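2,3-dihydroxybenzoate-AMP ligase (Bacillus subtilis, PDB 1MDB) belongs to the ANL superfamily of AMP-binding enzymes and holds 2,3-dihydroxy-benzoic acid and adenosine monophosphate in neighbouring pockets. Local coordinates at residues H109-I114 with Q145-T150; I155-A160 with L164-L169. All coordinates share one frame; numbering follows the deposited sequence.

Contact 1 of 2, residues H109-I114 with Q145-T150; sequences HRSSEI and QSKLPT
S111 and K147 carry this sparse, solvent-facing contact between two helices of the large AMP-binding domain, the start of helix 111-120 and the end of helix 137-147. Ahead of the contact, R110 stands at the N-cap of the first helix and folds back on the loop: its NH1 donates a hydrogen bond to O of H109 (2.8 Å); the oxygen lies close to the guanidinium plane, while the donor stands above the carbonyl plane. The guanidinium also makes a cation-pi contact with F135. The backbone N of R110 donates a hydrogen bond to OE1 of E113, 3.0 Å away and met from above the carboxylate, one half of a capping box. S111 follows, its CB directed at the other helix and OG held between the backbone N and the carbonyl carbon (chi1 73°). At S112, only the backbone N comes near, 4.3 Å from NZ of K147. I114 closes the turn, its N bonded to O of R110, and packs on V144 of helix 137-147. From the end of that helix K147 stretches toward S111, extended beyond CG, and also lies against T115. Its tip ends in one weak hydrogen bond, NZ to OG of S111 at 3.3 Å.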
ATOM      1  N   HIS A 109       3.905 -11.151   7.365  1.00 22.69           N
ATOM      2  CA  HIS A 109       5.330 -11.312   7.619  1.00 25.67           C
ATOM      3  C   HIS A 109       5.606 -12.409   8.644  1.00 25.21           C
ATOM      4  O   HIS A 109       4.805 -12.656   9.543  1.00 24.65           O
ATOM      5  CB  HIS A 109       5.936  -9.978   8.058  1.00 24.17           C
ATOM      6  CG  HIS A 109       6.028  -8.982   6.946  1.00 28.86           C
ATOM      7  ND1 HIS A 109       5.970  -7.619   7.152  1.00 31.49           N
ATOM      8  CD2 HIS A 109       6.137  -9.156   5.608  1.00 29.41           C
ATOM      9  CE1 HIS A 109       6.034  -6.998   5.988  1.00 31.38           C
ATOM     10  NE2 HIS A 109       6.135  -7.907   5.035  1.00 31.82           N
ATOM     11  N   ARG A 110       6.737 -13.077   8.490  1.00 25.83           N
ATOM     12  CA  ARG A 110       7.092 -14.154   9.396  1.00 27.28           C
ATOM     13  C   ARG A 110       8.461 -13.897  10.021  1.00 29.25           C
ATOM     14  O   ARG A 110       9.034 -12.820   9.836  1.00 27.20           O
ATOM     15  CB  ARG A 110       7.032 -15.491   8.648  1.00 26.01           C
ATOM     16  CG  ARG A 110       5.603 -15.861   8.188  1.00 27.30           C
ATOM     17  CD  ARG A 110       4.664 -16.050   9.379  1.00 27.08           C
ATOM     18  NE  ARG A 110       3.287 -16.381   9.004  1.00 30.01           N
ATOM     19  CZ  ARG A 110       2.271 -15.519   9.005  1.00 29.64           C
ATOM     20  NH1 ARG A 110       2.456 -14.251   9.357  1.00 27.94           N
ATOM     21  NH2 ARG A 110       1.054 -15.931   8.673  1.00 27.29           N
ATOM     22  N   SER A 111       8.979 -14.872  10.764  1.00 30.40           N
ATOM     23  CA  SER A 111      10.245 -14.702  11.471  1.00 31.77           C
ATOM     24  C   SER A 111      11.411 -14.148  10.663  1.00 31.82           C
ATOM     25  O   SER A 111      12.167 -13.325  11.161  1.00 33.47           O
ATOM     26  CB  SER A 111      10.665 -16.016  12.126  1.00 31.96           C
ATOM     27  OG  SER A 111      11.108 -16.934  11.155  1.00 35.39           O
ATOM     28  N   SER A 112      11.567 -14.589   9.423  1.00 32.68           N
ATOM     29  CA  SER A 112      12.667 -14.097   8.615  1.00 34.07           C
ATOM     30  C   SER A 112      12.568 -12.582   8.400  1.00 33.59           C
ATOM     31  O   SER A 112      13.537 -11.858   8.635  1.00 32.22           O
ATOM     32  CB  SER A 112      12.703 -14.822   7.273  1.00 37.86           C
ATOM     33  OG  SER A 112      14.038 -14.941   6.820  1.00 44.30           O
ATOM     34  N   GLU A 113      11.408 -12.096   7.963  1.00 32.05           N
ATOM     35  CA  GLU A 113      11.251 -10.659   7.752  1.00 32.54           C
ATOM     36  C   GLU A 113      11.201  -9.894   9.080  1.00 31.10           C
ATOM     37  O   GLU A 113      11.840  -8.857   9.218  1.00 30.81           O
ATOM     38  CB  GLU A 113       9.986 -10.359   6.946  1.00 35.82           C
ATOM     39  CG  GLU A 113       9.993 -10.954   5.554  1.00 38.92           C
ATOM     40  CD  GLU A 113       8.955 -12.034   5.394  1.00 40.25           C
ATOM     41  OE1 GLU A 113       8.812 -12.875   6.311  1.00 42.03           O
ATOM     42  OE2 GLU A 113       8.287 -12.041   4.344  1.00 43.93           O
ATOM     43  N   ILE A 114      10.455 -10.407  10.059  1.00 28.83           N
ATOM     44  CA  ILE A 114      10.358  -9.721  11.351  1.00 28.78           C
ATOM     45  C   ILE A 114      11.722  -9.624  12.042  1.00 29.32           C
ATOM     46  O   ILE A 114      12.108  -8.554  12.526  1.00 29.02           O
ATOM     47  CB  ILE A 114       9.348 -10.413  12.298  1.00 24.54           C
ATOM     48  CG1 ILE A 114       7.948 -10.382  11.676  1.00 25.57           C
ATOM     49  CG2 ILE A 114       9.318  -9.698  13.647  1.00 24.98           C
ATOM     50  CD1 ILE A 114       7.458  -8.978  11.277  1.00 23.26           C
ATOM     51  N   GLN A 145      12.442 -13.973  19.230  1.00 33.95           N
ATOM     52  CA  GLN A 145      13.308 -13.861  20.407  1.00 35.48           C
ATOM     53  C   GLN A 145      14.470 -14.851  20.396  1.00 36.93           C
ATOM     54  O   GLN A 145      15.588 -14.505  20.795  1.00 34.91           O
ATOM     55  CB  GLN A 145      12.529 -14.058  21.716  1.00 36.13           C
ATOM     56  CG  GLN A 145      11.667 -12.892  22.150  1.00 38.30           C
ATOM     57  CD  GLN A 145      11.363 -12.925  23.649  1.00 40.73           C
ATOM     58  OE1 GLN A 145      11.228 -13.994  24.241  1.00 38.44           O
ATOM     59  NE2 GLN A 145      11.244 -11.746  24.261  1.00 37.92           N
ATOM     60  N   SER A 146      14.218 -16.082  19.952  1.00 37.06           N
ATOM     61  CA  SER A 146      15.289 -17.073  19.919  1.00 37.34           C
ATOM     62  C   SER A 146      16.384 -16.633  18.944  1.00 38.62           C
ATOM     63  O   SER A 146      17.522 -17.107  19.006  1.00 37.38           O
ATOM     64  CB  SER A 146      14.743 -18.466  19.550  1.00 37.37           C
ATOM     65  OG  SER A 146      14.216 -18.512  18.240  1.00 39.57           O
ATOM     66  N   LYS A 147      16.044 -15.719  18.040  1.00 37.91           N
ATOM     67  CA  LYS A 147      17.034 -15.206  17.107  1.00 39.43           C
ATOM     68  C   LYS A 147      17.582 -13.891  17.658  1.00 39.16           C
ATOM     69  O   LYS A 147      18.722 -13.525  17.382  1.00 40.47           O
ATOM     70  CB  LYS A 147      16.424 -14.977  15.722  1.00 40.97           C
ATOM     71  CG  LYS A 147      16.272 -16.235  14.886  1.00 43.81           C
ATOM     72  CD  LYS A 147      15.524 -15.936  13.595  1.00 48.50           C
ATOM     73  CE  LYS A 147      15.238 -17.205  12.801  1.00 50.69           C
ATOM     74  NZ  LYS A 147      14.358 -16.921  11.629  1.00 53.15           N
ATOM     75  N   LEU A 148      16.769 -13.189  18.443  1.00 38.81           N
ATOM     76  CA  LEU A 148      17.187 -11.913  19.024  1.00 39.09           C
ATOM     77  C   LEU A 148      16.850 -11.853  20.514  1.00 38.99           C
ATOM     78  O   LEU A 148      15.864 -11.237  20.912  1.00 38.59           O
ATOM     79  CB  LEU A 148      16.503 -10.746  18.297  1.00 39.26           C
ATOM     80  CG  LEU A 148      16.672 -10.653  16.776  1.00 39.48           C
ATOM     81  CD1 LEU A 148      15.877  -9.468  16.250  1.00 38.48           C
ATOM     82  CD2 LEU A 148      18.139 -10.507  16.419  1.00 38.68           C
ATOM     83  N   PRO A 149      17.680 -12.485  21.358  1.00 40.07           N
ATOM     84  CA  PRO A 149      17.506 -12.531  22.814  1.00 40.60           C
ATOM     85  C   PRO A 149      17.404 -11.151  23.450  1.00 40.33           C
ATOM     86  O   PRO A 149      16.855 -10.997  24.541  1.00 39.60           O
ATOM     87  CB  PRO A 149      18.752 -13.276  23.288  1.00 41.42           C
ATOM     88  CG  PRO A 149      19.068 -14.165  22.129  1.00 42.71           C
ATOM     89  CD  PRO A 149      18.891 -13.224  20.965  1.00 40.49           C
ATOM     90  N   THR A 150      17.937 -10.150  22.762  1.00 39.62           N
ATOM     91  CA  THR A 150      17.901  -8.784  23.266  1.00 41.80           C
ATOM     92  C   THR A 150      16.517  -8.121  23.165  1.00 41.49           C
ATOM     93  O   THR A 150      16.253  -7.128  23.845  1.00 42.67           O
ATOM     94  CB  THR A 150      18.932  -7.916  22.536  1.00 41.13           C
ATOM     95  OG1 THR A 150      18.701  -7.987  21.126  1.00 44.34           O
ATOM     96  CG2 THR A 150      20.334  -8.416  22.830  1.00 43.96           C
TER

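Contact 2 of 2, residues I155-A160 with L164-L169; sequences IVAGEA and LPLEDL
I155 of strand 154-157 lies across L166 and L169 beside a short parallel strand pair, in which strand 164-165 joins the margin of a mixed sheet of the AMP-binding domain after the short loop 158-163. CG2 of I155, anti to its backbone N, does most of the touching: it sits 3.7 Å from CB of L166, with CD1 of the same leucine at a like distance, and CD1 of L169 comes within 3.9 Å of it. I155 runs at a slant to each of the two leucines, so branches meet rather than whole chains lying alongside. L164 shares the I155 face of the sheet but touches it loosely, and both also rest on L70 of helix 53-70. In L166, CG turned anti to the backbone N (chi1 175°) carries CD2 to CB of A157, 3.7 Å away, and the side chain goes on to E87 and V91 of helix 86-98. V156 and P165 point to the other face; there A160 returns after G158 and sets its methyl against the proline ring, CB to CG 3.6 Å.

Two backbone bonds fix the parallel register around V156. Its N gives a nearly straight bond to O of L164 (2.8 Å, 170° at the hydrogen), arriving almost in line with that carbonyl. Its O receives N of L166, where the chain leaves the strand for a 3-10 turn; this donor stands well above the carbonyl plane. A water bridges the same turn to the strand, giving a hydrogen bond to O of V156 at 3.2 Å and accepting one from N of E167 at 2.8 Å.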
ATOM      1  N   ILE A 155       4.882  -7.077  23.110  1.00 26.73           N
ATOM      2  CA  ILE A 155       3.557  -6.648  23.540  1.00 26.47           C
ATOM      3  C   ILE A 155       2.467  -7.301  22.696  1.00 28.24           C
ATOM      4  O   ILE A 155       2.524  -7.286  21.458  1.00 30.33           O
ATOM      5  CB  ILE A 155       3.450  -5.119  23.461  1.00 26.81           C
ATOM      6  CG1 ILE A 155       4.563  -4.498  24.314  1.00 27.67           C
ATOM      7  CG2 ILE A 155       2.068  -4.668  23.905  1.00 23.73           C
ATOM      8  CD1 ILE A 155       4.843  -3.018  24.032  1.00 27.71           C
ATOM      9  N   VAL A 156       1.476  -7.869  23.371  1.00 27.04           N
ATOM     10  CA  VAL A 156       0.397  -8.573  22.696  1.00 26.30           C
ATOM     11  C   VAL A 156      -0.976  -7.994  22.954  1.00 28.80           C
ATOM     12  O   VAL A 156      -1.391  -7.838  24.109  1.00 30.36           O
ATOM     13  CB  VAL A 156       0.354 -10.049  23.126  1.00 25.59           C
ATOM     14  CG1 VAL A 156      -0.727 -10.786  22.355  1.00 25.96           C
ATOM     15  CG2 VAL A 156       1.717 -10.692  22.921  1.00 25.78           C
ATOM     16  N   ALA A 157      -1.690  -7.668  21.883  1.00 28.05           N
ATOM     17  CA  ALA A 157      -3.038  -7.162  22.046  1.00 29.89           C
ATOM     18  C   ALA A 157      -3.869  -8.433  22.082  1.00 31.09           C
ATOM     19  O   ALA A 157      -4.094  -9.068  21.053  1.00 30.76           O
ATOM     20  CB  ALA A 157      -3.442  -6.263  20.867  1.00 31.52           C
ATOM     21  N   GLY A 158      -4.287  -8.815  23.286  1.00 34.10           N
ATOM     22  CA  GLY A 158      -5.067 -10.027  23.474  1.00 36.27           C
ATOM     23  C   GLY A 158      -4.399 -10.877  24.544  1.00 38.13           C
ATOM     24  O   GLY A 158      -3.724 -10.341  25.425  1.00 37.82           O
ATOM     25  N   GLU A 159      -4.571 -12.194  24.470  1.00 36.83           N
ATOM     26  CA  GLU A 159      -3.966 -13.097  25.444  1.00 37.61           C
ATOM     27  C   GLU A 159      -2.457 -13.151  25.212  1.00 37.29           C
ATOM     28  O   GLU A 159      -1.974 -13.829  24.303  1.00 35.99           O
ATOM     29  CB  GLU A 159      -4.571 -14.496  25.317  1.00 39.99           C
ATOM     30  CG  GLU A 159      -4.007 -15.506  26.299  1.00 45.47           C
ATOM     31  CD  GLU A 159      -4.156 -15.058  27.745  1.00 47.29           C
ATOM     32  OE1 GLU A 159      -5.304 -14.785  28.159  1.00 49.03           O
ATOM     33  OE2 GLU A 159      -3.129 -14.979  28.462  1.00 49.32           O
ATOM     34  N   ALA A 160      -1.722 -12.438  26.058  1.00 35.69           N
ATOM     35  CA  ALA A 160      -0.272 -12.345  25.956  1.00 36.16           C
ATOM     36  C   ALA A 160       0.540 -13.567  26.355  1.00 35.78           C
ATOM     37  O   ALA A 160       1.698 -13.689  25.963  1.00 34.73           O
ATOM     38  CB  ALA A 160       0.212 -11.134  26.759  1.00 37.34           C
ATOM     39  N   LEU A 164       3.893  -9.480  27.288  1.00 29.30           N
ATOM     40  CA  LEU A 164       3.210  -8.355  27.925  1.00 29.84           C
ATOM     41  C   LEU A 164       1.855  -7.988  27.320  1.00 29.73           C
ATOM     42  O   LEU A 164       1.755  -7.687  26.131  1.00 29.57           O
ATOM     43  CB  LEU A 164       4.112  -7.116  27.908  1.00 29.73           C
ATOM     44  CG  LEU A 164       5.511  -7.252  28.520  1.00 31.25           C
ATOM     45  CD1 LEU A 164       6.314  -5.982  28.240  1.00 31.63           C
ATOM     46  CD2 LEU A 164       5.407  -7.502  30.024  1.00 29.82           C
ATOM     47  N   PRO A 165       0.792  -8.007  28.143  1.00 31.11           N
ATOM     48  CA  PRO A 165      -0.560  -7.670  27.692  1.00 31.08           C
ATOM     49  C   PRO A 165      -0.633  -6.184  27.366  1.00 32.40           C
ATOM     50  O   PRO A 165      -0.381  -5.346  28.230  1.00 32.88           O
ATOM     51  CB  PRO A 165      -1.429  -8.015  28.905  1.00 33.24           C
ATOM     52  CG  PRO A 165      -0.628  -9.077  29.620  1.00 33.45           C
ATOM     53  CD  PRO A 165       0.762  -8.521  29.525  1.00 32.82           C
ATOM     54  N   LEU A 166      -0.958  -5.857  26.123  1.00 30.53           N
ATOM     55  CA  LEU A 166      -1.072  -4.467  25.729  1.00 31.70           C
ATOM     56  C   LEU A 166      -2.041  -3.735  26.649  1.00 34.88           C
ATOM     57  O   LEU A 166      -1.779  -2.600  27.051  1.00 33.61           O
ATOM     58  CB  LEU A 166      -1.577  -4.363  24.289  1.00 31.18           C
ATOM     59  CG  LEU A 166      -1.854  -2.943  23.781  1.00 30.66           C
ATOM     60  CD1 LEU A 166      -0.583  -2.106  23.847  1.00 28.33           C
ATOM     61  CD2 LEU A 166      -2.369  -3.010  22.342  1.00 31.16           C
ATOM     62  N   GLU A 167      -3.150  -4.395  26.984  1.00 36.30           N
ATOM     63  CA  GLU A 167      -4.184  -3.800  27.829  1.00 40.24           C
ATOM     64  C   GLU A 167      -3.713  -3.391  29.220  1.00 40.65           C
ATOM     65  O   GLU A 167      -4.311  -2.516  29.843  1.00 40.12           O
ATOM     66  CB  GLU A 167      -5.379  -4.752  27.967  1.00 42.50           C
ATOM     67  CG  GLU A 167      -5.113  -5.964  28.848  1.00 47.74           C
ATOM     68  CD  GLU A 167      -6.313  -6.897  28.952  1.00 50.80           C
ATOM     69  OE1 GLU A 167      -6.214  -7.925  29.654  1.00 52.55           O
ATOM     70  OE2 GLU A 167      -7.356  -6.606  28.329  1.00 52.62           O
ATOM     71  N   ASP A 168      -2.646  -4.014  29.709  1.00 40.38           N
ATOM     72  CA  ASP A 168      -2.140  -3.679  31.034  1.00 41.63           C
ATOM     73  C   ASP A 168      -1.113  -2.544  31.028  1.00 40.00           C
ATOM     74  O   ASP A 168      -0.485  -2.269  32.046  1.00 40.70           O
ATOM     75  CB  ASP A 168      -1.542  -4.924  31.711  1.00 42.16           C
ATOM     76  CG  ASP A 168      -2.594  -5.988  32.014  1.00 44.31           C
ATOM     77  OD1 ASP A 168      -3.715  -5.619  32.419  1.00 46.43           O
ATOM     78  OD2 ASP A 168      -2.305  -7.193  31.860  1.00 44.13           O
ATOM     79  N   LEU A 169      -0.959  -1.870  29.893  1.00 37.00           N
ATOM     80  CA  LEU A 169       0.003  -0.777  29.800  1.00 35.08           C
ATOM     81  C   LEU A 169      -0.570   0.617  30.062  1.00 35.08           C
ATOM     82  O   LEU A 169       0.125   1.492  30.574  1.00 33.94           O
ATOM     83  CB  LEU A 169       0.697  -0.804  28.434  1.00 34.95           C
ATOM     84  CG  LEU A 169       1.696  -1.948  28.263  1.00 35.28           C
ATOM     85  CD1 LEU A 169       2.186  -2.021  26.828  1.00 37.39           C
ATOM     86  CD2 LEU A 169       2.855  -1.731  29.216  1.00 36.10           C
TER
HETATM   87  O   HOH W   1      -3.846  -6.888  25.959  1.00 34.49           O

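Contact 1 and contact 2 follow one another along the chain, since helix 137-147 leads into strand 154-157, yet they do not touch: their centres are 19 Å apart and their nearest atoms about 8 Å. Contact 1 lies at the surface and joins two helices, with a single long lysine reaching a serine. Contact 2 is partly buried and joins neighbouring strands of one sheet, combining regular backbone hydrogen bonds with aliphatic side chains in contact that continue onto helices 53-70 and 86-98. Between its segments contact 1 has one weak polar bond, while its helices also meet through apolar side chains such as I114 on V144; the sheet margin relies on main-chain bonding, apolar packing and one bridging water.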